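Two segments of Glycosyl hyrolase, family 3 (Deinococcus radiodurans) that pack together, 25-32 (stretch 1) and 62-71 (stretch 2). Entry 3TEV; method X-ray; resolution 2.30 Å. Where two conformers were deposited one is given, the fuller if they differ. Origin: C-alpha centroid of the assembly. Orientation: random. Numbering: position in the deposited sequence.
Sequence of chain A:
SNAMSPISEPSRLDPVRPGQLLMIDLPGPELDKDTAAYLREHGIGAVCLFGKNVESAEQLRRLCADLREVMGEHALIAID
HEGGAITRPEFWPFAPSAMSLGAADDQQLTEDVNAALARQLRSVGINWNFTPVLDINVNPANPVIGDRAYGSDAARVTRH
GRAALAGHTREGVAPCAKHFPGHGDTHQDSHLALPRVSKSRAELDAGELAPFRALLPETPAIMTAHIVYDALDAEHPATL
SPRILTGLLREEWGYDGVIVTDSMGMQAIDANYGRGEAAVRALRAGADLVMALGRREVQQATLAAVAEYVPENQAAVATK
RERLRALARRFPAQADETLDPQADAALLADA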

ATOM      1  N   ASP A  25       6.314  -6.708  -8.701  1.00 37.24           N
ATOM      2  CA  ASP A  25       6.325  -8.097  -8.261  1.00 39.38           C
ATOM      3  C   ASP A  25       7.404  -8.884  -8.988  1.00 40.72           C
ATOM      4  O   ASP A  25       7.918  -8.446 -10.027  1.00 40.77           O
ATOM      5  CB  ASP A  25       4.929  -8.758  -8.392  1.00 39.55           C
ATOM      6  CG  ASP A  25       4.365  -8.738  -9.825  1.00 41.08           C
ATOM      7  OD1 ASP A  25       4.660  -7.818 -10.627  1.00 42.99           O
ATOM      8  OD2 ASP A  25       3.588  -9.659 -10.150  1.00 41.88           O
ATOM      9  N   LEU A  26       7.733 -10.042  -8.422  1.00 42.66           N
ATOM     10  CA  LEU A  26       8.786 -10.920  -8.919  1.00 44.10           C
ATOM     11  C   LEU A  26       8.183 -12.258  -9.340  1.00 46.09           C
ATOM     12  O   LEU A  26       7.144 -12.657  -8.826  1.00 45.57           O
ATOM     13  CB  LEU A  26       9.819 -11.143  -7.816  1.00 43.82           C
ATOM     14  CG  LEU A  26      10.369  -9.856  -7.201  1.00 43.71           C
ATOM     15  CD1 LEU A  26      11.119 -10.147  -5.912  1.00 44.03           C
ATOM     16  CD2 LEU A  26      11.231  -9.087  -8.217  1.00 41.55           C
ATOM     17  N   PRO A  27       8.836 -12.954 -10.289  1.00 48.25           N
ATOM     18  CA  PRO A  27       8.236 -14.174 -10.854  1.00 49.68           C
ATOM     19  C   PRO A  27       8.155 -15.393  -9.916  1.00 51.20           C
ATOM     20  O   PRO A  27       7.170 -16.133  -9.968  1.00 52.03           O
ATOM     21  CB  PRO A  27       9.119 -14.485 -12.070  1.00 49.96           C
ATOM     22  CG  PRO A  27      10.374 -13.687 -11.890  1.00 49.45           C
ATOM     23  CD  PRO A  27      10.045 -12.515 -11.019  1.00 48.22           C
ATOM     24  N   GLY A  28       9.160 -15.609  -9.075  1.00 51.86           N
ATOM     25  CA  GLY A  28       9.191 -16.817  -8.258  1.00 53.24           C
ATOM     26  C   GLY A  28       9.891 -16.758  -6.908  1.00 53.44           C
ATOM     27  O   GLY A  28      10.174 -15.682  -6.398  1.00 52.88           O
ATOM     28  N   PRO A  29      10.149 -17.936  -6.312  1.00 54.48           N
ATOM     29  CA  PRO A  29      10.773 -18.049  -4.987  1.00 54.26           C
ATOM     30  C   PRO A  29      12.280 -17.785  -4.970  1.00 53.90           C
ATOM     31  O   PRO A  29      12.850 -17.656  -3.885  1.00 53.27           O
ATOM     32  CB  PRO A  29      10.494 -19.500  -4.596  1.00 54.45           C
ATOM     33  CG  PRO A  29      10.380 -20.207  -5.892  1.00 55.04           C
ATOM     34  CD  PRO A  29       9.692 -19.248  -6.813  1.00 54.61           C
ATOM     35  N   GLU A  30      12.914 -17.723  -6.141  1.00 53.70           N
ATOM     36  CA  GLU A  30      14.360 -17.444  -6.224  1.00 54.43           C
ATOM     37  C   GLU A  30      14.650 -16.205  -7.063  1.00 52.66           C
ATOM     38  O   GLU A  30      13.953 -15.937  -8.036  1.00 52.56           O
ATOM     39  CB  GLU A  30      15.148 -18.652  -6.766  1.00 55.93           C
ATOM     40  CG  GLU A  30      15.099 -19.886  -5.832  1.00 61.92           C
ATOM     41  CD  GLU A  30      15.089 -21.227  -6.575  1.00 69.24           C
ATOM     42  OE1 GLU A  30      15.881 -21.407  -7.538  1.00 72.75           O
ATOM     43  OE2 GLU A  30      14.288 -22.113  -6.181  1.00 72.78           O
ATOM     44  N   LEU A  31      15.671 -15.445  -6.679  1.00 50.93           N
ATOM     45  CA  LEU A  31      16.053 -14.262  -7.437  1.00 49.58           C
ATOM     46  C   LEU A  31      17.002 -14.676  -8.561  1.00 49.65           C
ATOM     47  O   LEU A  31      18.200 -14.807  -8.352  1.00 49.44           O
ATOM     48  CB  LEU A  31      16.699 -13.210  -6.525  1.00 48.95           C
ATOM     49  CG  LEU A  31      16.872 -11.798  -7.102  1.00 48.07           C
ATOM     50  CD1 LEU A  31      15.495 -11.235  -7.431  1.00 48.54           C
ATOM     51  CD2 LEU A  31      17.608 -10.872  -6.138  1.00 45.82           C
ATOM     52  N   ASP A  32      16.450 -14.914  -9.741  1.00 49.77           N
ATOM     53  CA  ASP A  32      17.247 -15.292 -10.903  1.00 50.61           C
ATOM     54  C   ASP A  32      18.105 -14.104 -11.370  1.00 49.93           C
ATOM     55  O   ASP A  32      17.767 -12.947 -11.129  1.00 48.90           O
ATOM     56  CB  ASP A  32      16.318 -15.735 -12.032  1.00 51.10           C
ATOM     57  CG  ASP A  32      15.329 -14.656 -12.395  1.00 53.51           C
ATOM     58  OD1 ASP A  32      14.423 -14.376 -11.564  1.00 57.57           O
ATOM     59  OD2 ASP A  32      15.482 -14.036 -13.468  1.00 54.72           O
ATOM     60  N   ARG A  62      16.470 -16.437   2.218  1.00 49.42           N
ATOM     61  CA  ARG A  62      17.424 -16.359   1.120  1.00 49.41           C
ATOM     62  C   ARG A  62      16.967 -15.325   0.068  1.00 46.98           C
ATOM     63  O   ARG A  62      17.749 -14.471  -0.352  1.00 46.43           O
ATOM     64  CB  ARG A  62      17.628 -17.751   0.502  1.00 51.08           C
ATOM     65  CG  ARG A  62      18.835 -17.894  -0.443  1.00 57.46           C
ATOM     66  CD  ARG A  62      18.900 -19.297  -1.092  1.00 66.90           C
ATOM     67  NE  ARG A  62      18.528 -20.379  -0.161  1.00 73.46           N
ATOM     68  CZ  ARG A  62      17.428 -21.137  -0.265  1.00 76.80           C
ATOM     69  NH1 ARG A  62      17.177 -22.088   0.641  1.00 76.99           N
ATOM     70  NH2 ARG A  62      16.574 -20.951  -1.276  1.00 78.13           N
ATOM     71  N   LEU A  63      15.693 -15.366  -0.301  1.00 44.51           N
ATOM     72  CA  LEU A  63      15.154 -14.429  -1.288  1.00 42.10           C
ATOM     73  C   LEU A  63      15.243 -12.956  -0.849  1.00 41.13           C
ATOM     74  O   LEU A  63      15.650 -12.106  -1.634  1.00 40.47           O
ATOM     75  CB  LEU A  63      13.720 -14.805  -1.669  1.00 41.32           C
ATOM     76  CG  LEU A  63      12.990 -13.832  -2.595  1.00 40.40           C
ATOM     77  CD1 LEU A  63      13.723 -13.651  -3.954  1.00 40.20           C
ATOM     78  CD2 LEU A  63      11.578 -14.275  -2.826  1.00 39.11           C
ATOM     79  N   CYS A  64      14.889 -12.662   0.402  1.00 40.29           N
ATOM     80  CA  CYS A  64      14.903 -11.294   0.898  1.00 39.90           C
ATOM     81  C   CYS A  64      16.313 -10.769   1.142  1.00 40.14           C
ATOM     82  O   CYS A  64      16.561  -9.559   0.996  1.00 39.43           O
ATOM     83  CB  CYS A  64      14.044 -11.159   2.147  1.00 39.94           C
ATOM     84  SG  CYS A  64      12.315 -11.513   1.766  1.00 41.90           S
ATOM     85  N   ALA A  65      17.233 -11.676   1.496  1.00 40.18           N
ATOM     86  CA  ALA A  65      18.625 -11.297   1.676  1.00 40.34           C
ATOM     87  C   ALA A  65      19.189 -10.927   0.320  1.00 40.30           C
ATOM     88  O   ALA A  65      19.840  -9.894   0.185  1.00 40.69           O
ATOM     89  CB  ALA A  65      19.457 -12.423   2.343  1.00 40.50           C
ATOM     90  N   ASP A  66      18.913 -11.749  -0.687  1.00 39.87           N
ATOM     91  CA  ASP A  66      19.325 -11.425  -2.050  1.00 39.30           C
ATOM     92  C   ASP A  66      18.766 -10.067  -2.524  1.00 38.54           C
ATOM     93  O   ASP A  66      19.484  -9.265  -3.135  1.00 38.75           O
ATOM     94  CB  ASP A  66      18.914 -12.543  -3.006  1.00 39.25           C
ATOM     95  CG  ASP A  66      19.664 -13.845  -2.747  1.00 40.99           C
ATOM     96  OD1 ASP A  66      20.680 -13.861  -2.004  1.00 42.79           O
ATOM     97  OD2 ASP A  66      19.219 -14.879  -3.277  1.00 40.68           O
ATOM     98  N   LEU A  67      17.495  -9.809  -2.230  1.00 37.55           N
ATOM     99  CA  LEU A  67      16.855  -8.569  -2.665  1.00 36.62           C
ATOM    100  C   LEU A  67      17.484  -7.380  -1.983  1.00 37.23           C
ATOM    101  O   LEU A  67      17.675  -6.341  -2.599  1.00 37.52           O
ATOM    102  CB  LEU A  67      15.363  -8.585  -2.369  1.00 35.04           C
ATOM    103  CG  LEU A  67      14.541  -9.445  -3.315  1.00 33.74           C
ATOM    104  CD1 LEU A  67      13.139  -9.804  -2.684  1.00 29.78           C
ATOM    105  CD2 LEU A  67      14.430  -8.740  -4.668  1.00 31.06           C
ATOM    106  N   ARG A  68      17.812  -7.542  -0.708  1.00 37.63           N
ATOM    107  CA  ARG A  68      18.454  -6.487   0.019  1.00 38.52           C
ATOM    108  C   ARG A  68      19.856  -6.208  -0.535  1.00 39.38           C
ATOM    109  O   ARG A  68      20.283  -5.054  -0.581  1.00 39.36           O
ATOM    110  CB  ARG A  68      18.511  -6.813   1.521  1.00 38.57           C
ATOM    111  CG  ARG A  68      19.470  -5.922   2.308  1.00 38.61           C
ATOM    112  CD  ARG A  68      19.041  -4.441   2.277  1.00 39.52           C
ATOM    113  NE  ARG A  68      19.954  -3.615   3.063  1.00 41.93           N
ATOM    114  CZ  ARG A  68      21.136  -3.173   2.631  1.00 42.89           C
ATOM    115  NH1 ARG A  68      21.576  -3.478   1.409  1.00 40.54           N
ATOM    116  NH2 ARG A  68      21.888  -2.425   3.434  1.00 44.88           N
ATOM    117  N   GLU A  69      20.562  -7.257  -0.952  0.50 39.71           N
ATOM    118  CA  GLU A  69      21.902  -7.099  -1.503  0.50 40.07           C
ATOM    119  C   GLU A  69      21.859  -6.358  -2.843  0.50 39.52           C
ATOM    120  O   GLU A  69      22.652  -5.454  -3.078  0.50 39.55           O
ATOM    121  CB  GLU A  69      22.601  -8.455  -1.635  0.50 40.56           C
ATOM    122  CG  GLU A  69      23.917  -8.414  -2.416  0.50 42.99           C
ATOM    123  CD  GLU A  69      25.004  -7.614  -1.716  0.50 45.75           C
ATOM    124  OE1 GLU A  69      24.932  -7.460  -0.474  0.50 48.58           O
ATOM    125  OE2 GLU A  69      25.939  -7.145  -2.404  0.50 46.44           O
ATOM    126  N   VAL A  70      20.904  -6.721  -3.697  1.00 39.23           N
ATOM    127  CA  VAL A  70      20.756  -6.094  -5.008  1.00 37.48           C
ATOM    128  C   VAL A  70      20.229  -4.660  -4.902  1.00 36.80           C
ATOM    129  O   VAL A  70      20.764  -3.773  -5.533  1.00 36.26           O
ATOM    130  CB  VAL A  70      19.857  -6.959  -5.932  1.00 37.61           C
ATOM    131  CG1 VAL A  70      19.640  -6.299  -7.312  1.00 36.58           C
ATOM    132  CG2 VAL A  70      20.475  -8.338  -6.100  1.00 37.31           C
HETATM  133  N   MSE A  71      19.202  -4.432  -4.085  1.00 36.22           N
HETATM  134  CA  MSE A  71      18.523  -3.136  -4.032  1.00 35.93           C
HETATM  135  C   MSE A  71      19.176  -2.085  -3.113  1.00 36.01           C
HETATM  136  O   MSE A  71      18.937  -0.887  -3.279  1.00 35.96           O
HETATM  137  CB  MSE A  71      17.049  -3.328  -3.650  1.00 36.13           C
HETATM  138  CG  MSE A  71      16.269  -4.253  -4.605  1.00 37.89           C
HETATM  139 SE   MSE A  71      14.499  -4.729  -3.900  0.75 41.48          SE
HETATM  140  CE  MSE A  71      13.646  -3.144  -4.437  1.00 42.96           C
TER
HETATM  141  O   HOH W   1      17.031 -15.922  -4.041  1.00 42.54           O

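Apolar packing carries this contact, and its centre is L31. From an irregular stretch with no helix or strand of its own, L31 points its CA-to-CB bond toward the helix and reaches four residues there. L31 CB lies 4.0 Å from L63 CD1, L31 CD1 3.9 Å from L67 CD2, and L31 CD2 3.8 Å from both D66 CB and V70 CG2. These partners follow the helical repeat: steps of three and four residues, from 63 to 66, 67 and 70, bring successive side chains round to the same flank, so one leucine can span two turns. L67 is shared, since L67 CD2 also lies 3.8 Å from L26 CD1; the buried L26 thus packs against the same methyl that L31 touches.

L63 plays a different part, packing largely against backbone. Its CA-to-CB bond runs sideways, but the t, p rotamer brings its end nearer the loop. There L63 CD1 approaches L31 N at 3.8 Å and E30 C at 4.1 Å, L63 CD2 sits 4.1 Å from G28 O, and L63 CB is 3.7 Å from P29 O. The CA-to-CB bonds of P29 and E30 point away, and G28 has no side chain, so what this part of the loop offers the helix is main chain. The closest CA pair, E30 CA and L63 CA at 5.8 Å, fits that arrangement.

Polar pairing is sparse. No direct hydrogen bond crosses the contact, and the helix satisfies its own backbone through i to i+4 bonds such as L67 N to L63 O at 3.0 Å. One water makes the polar link: its O accepts from L31 N at 3.0 Å and donates to D66 OD2 across a short 2.5 Å. D66 therefore serves twice, lending its CB to the leucine packing and its carboxylate to the water. The rule to read here is economical: a leucine over a helical flank, with its backbone NH answered through solvent.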